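Local coordinates for type IV pilus assembly protein PilF (Thermus thermophilus HB8, PDB 5OIU) that hydrolyses ATP as a hexameric AAA+ motor of the type II/IV secretion ATPase family, powering assembly of type IVa pili, at the interface of chains A and B. Coordinates in Å, arbitrary orientation; residue numbers count along the deposited sequence, not the author numbering. Chains: chain A/B, Type IV pilus assembly protein PilF.

The interface of chains A and B. Residues chain A 174, 189-190, 206-207, 210; chain B 99-102, 106.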
loop_
_atom_site.group_PDB
_atom_site.type_symbol
_atom_site.label_atom_id
_atom_site.label_comp_id
_atom_site.label_asym_id
_atom_site.label_seq_id
_atom_site.Cartn_x
_atom_site.Cartn_y
_atom_site.Cartn_z
ATOM N N GLN A 174 -7.379 17.900 36.699
ATOM C CA GLN A 174 -6.259 17.317 35.977
ATOM C C GLN A 174 -5.944 18.168 34.759
ATOM O O GLN A 174 -6.840 18.623 34.046
ATOM C CB GLN A 174 -6.551 15.866 35.568
ATOM C CG GLN A 174 -5.414 15.124 34.827
ATOM C CD GLN A 174 -4.142 14.982 35.654
ATOM O OE1 GLN A 174 -4.128 14.303 36.686
ATOM N NE2 GLN A 174 -3.078 15.626 35.213
ATOM N N GLN A 189 -1.048 18.144 37.700
ATOM C CA GLN A 189 -0.518 18.709 36.462
ATOM C C GLN A 189 0.388 17.721 35.738
ATOM O O GLN A 189 1.289 17.140 36.348
ATOM C CB GLN A 189 0.215 20.026 36.745
ATOM C CG GLN A 189 -0.756 21.081 37.193
ATOM C CD GLN A 189 -0.105 22.354 37.620
ATOM O OE1 GLN A 189 0.357 22.474 38.761
ATOM N NE2 GLN A 189 -0.080 23.335 36.723
ATOM N N THR A 190 0.156 17.558 34.426
ATOM C CA THR A 190 0.900 16.673 33.539
ATOM C C THR A 190 1.424 17.454 32.338
ATOM O O THR A 190 0.686 18.240 31.731
ATOM C CB THR A 190 0.010 15.537 33.056
ATOM O OG1 THR A 190 -0.429 14.789 34.191
ATOM C CG2 THR A 190 0.742 14.620 32.049
ATOM N N ALA A 206 -5.857 9.071 28.557
ATOM C CA ALA A 206 -5.588 8.496 29.873
ATOM C C ALA A 206 -6.391 9.203 30.956
ATOM O O ALA A 206 -6.834 8.567 31.921
ATOM C CB ALA A 206 -4.098 8.568 30.197
ATOM N N PHE A 207 -6.579 10.522 30.817
ATOM C CA PHE A 207 -7.397 11.276 31.770
ATOM C C PHE A 207 -8.768 10.636 31.940
ATOM O O PHE A 207 -9.314 10.596 33.047
ATOM C CB PHE A 207 -7.582 12.734 31.312
ATOM C CG PHE A 207 -6.345 13.592 31.402
ATOM C CD1 PHE A 207 -5.136 13.072 31.871
ATOM C CD2 PHE A 207 -6.404 14.931 31.025
ATOM C CE1 PHE A 207 -4.014 13.869 31.955
ATOM C CE2 PHE A 207 -5.283 15.751 31.111
ATOM C CZ PHE A 207 -4.082 15.229 31.566
ATOM N N GLN A 210 -8.884 8.422 34.722
ATOM C CA GLN A 210 -8.339 8.976 35.953
ATOM C C GLN A 210 -9.413 9.554 36.856
ATOM O O GLN A 210 -9.092 10.275 37.808
ATOM C CB GLN A 210 -7.296 10.048 35.647
ATOM C CG GLN A 210 -5.962 9.503 35.247
ATOM C CD GLN A 210 -5.085 9.202 36.442
ATOM O OE1 GLN A 210 -4.923 10.034 37.327
ATOM N NE2 GLN A 210 -4.500 8.008 36.466
ATOM N N LEU B 99 -0.572 7.480 35.595
ATOM C CA LEU B 99 -0.427 8.673 34.796
ATOM C C LEU B 99 0.664 9.576 35.355
ATOM O O LEU B 99 0.615 9.961 36.531
ATOM C CB LEU B 99 -1.750 9.410 34.746
ATOM C CG LEU B 99 -1.667 10.739 34.019
ATOM C CD1 LEU B 99 -2.219 10.591 32.593
ATOM C CD2 LEU B 99 -2.469 11.704 34.862
ATOM N N PRO B 100 1.646 9.946 34.534
ATOM C CA PRO B 100 2.742 10.807 35.010
ATOM C C PRO B 100 2.249 12.213 35.332
ATOM O O PRO B 100 1.537 12.825 34.537
ATOM C CB PRO B 100 3.721 10.830 33.824
ATOM C CG PRO B 100 3.236 9.753 32.856
ATOM C CD PRO B 100 1.785 9.555 33.120
ATOM N N THR B 101 2.641 12.729 36.491
ATOM C CA THR B 101 2.455 14.141 36.811
ATOM C C THR B 101 3.808 14.756 37.123
ATOM O O THR B 101 4.831 14.070 37.143
ATOM C CB THR B 101 1.507 14.361 37.994
ATOM O OG1 THR B 101 2.210 14.087 39.212
ATOM C CG2 THR B 101 0.313 13.459 37.899
ATOM N N VAL B 102 3.801 16.066 37.377
ATOM C CA VAL B 102 5.043 16.776 37.657
ATOM C C VAL B 102 5.705 16.234 38.903
ATOM O O VAL B 102 6.909 16.426 39.092
ATOM C CB VAL B 102 4.827 18.303 37.807
ATOM C CG1 VAL B 102 4.446 18.945 36.466
ATOM C CG2 VAL B 102 3.795 18.599 38.897
ATOM N N LYS B 106 0.718 9.252 39.345
ATOM C CA LYS B 106 -0.545 9.187 40.054
ATOM C C LYS B 106 -1.266 7.913 39.639
ATOM O O LYS B 106 -1.218 7.513 38.470
ATOM C CB LYS B 106 -1.416 10.413 39.747
ATOM C CG LYS B 106 -2.897 10.208 40.088
ATOM C CD LYS B 106 -3.754 11.471 40.035
ATOM C CE LYS B 106 -5.091 11.153 40.688
ATOM N NZ LYS B 106 -6.139 12.183 40.604
HETATM O O HOH W 1 -5.868 12.638 37.937
#
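B:Leu99 pushes its isobutyl group from the end of strand 90-101 into chain A, where A:Phe207, A:Ala206, A:Gln174 and A:Gln210 receive it. This is a subunit-subunit contact in the hexamer of a type II/IV secretion ATPase, and the two copies of the protein meet here through unlike surfaces, strand 90-101 of chain B against strand 188-191 and the glutamine and phenylalanine side chains of chain A. The leucine is the tightly packed part. With CG anti to the backbone N (chi1 175°), its two methyls are carried forward and part company: CD1 lies in the plane of the A:Phe207 ring, at its edge, 3.8 Å from CE1, and also meets the methyl of A:Ala206. CD2 turns to the A:Gln174 amide, which comes tip to tip with it, OE1 at 3.6 Å. Within chain A, CG of A:Gln174 covers one face of the A:Phe207 ring, 3.4 Å above its plane over the centre, while B:Leu99 takes the edge.

Beside the leucine, the chain B backbone is fastened to strand 188-191. The hydroxyl OG1 of A:Thr190 donates to the carbonyl O of B:Pro100 at 2.8 Å, in the carbonyl plane. One residue back, the carbonyl O of A:Gln189 accepts from B:Val102 N at 2.9 Å.

The looser side is polar and bridged by water. A:Gln210, its chain bent at chi2 (-86°), lays its amide against CB of B:Leu99 and runs antiparallel to the B:Lys106 side chain, with OE1 alongside CG, CD and CE. The side-chain amine nitrogen NZ of B:Lys106 lies 4.1 Å from OE1 of A:Gln210, and water 1 joins the two, 2.7 Å from NZ, while also meeting OE1 of A:Gln174. An alanine in place of A:Gln210 would probably leave the water without one of its mates, weaken the link to B:Lys106 and open a gap beside CB of B:Leu99.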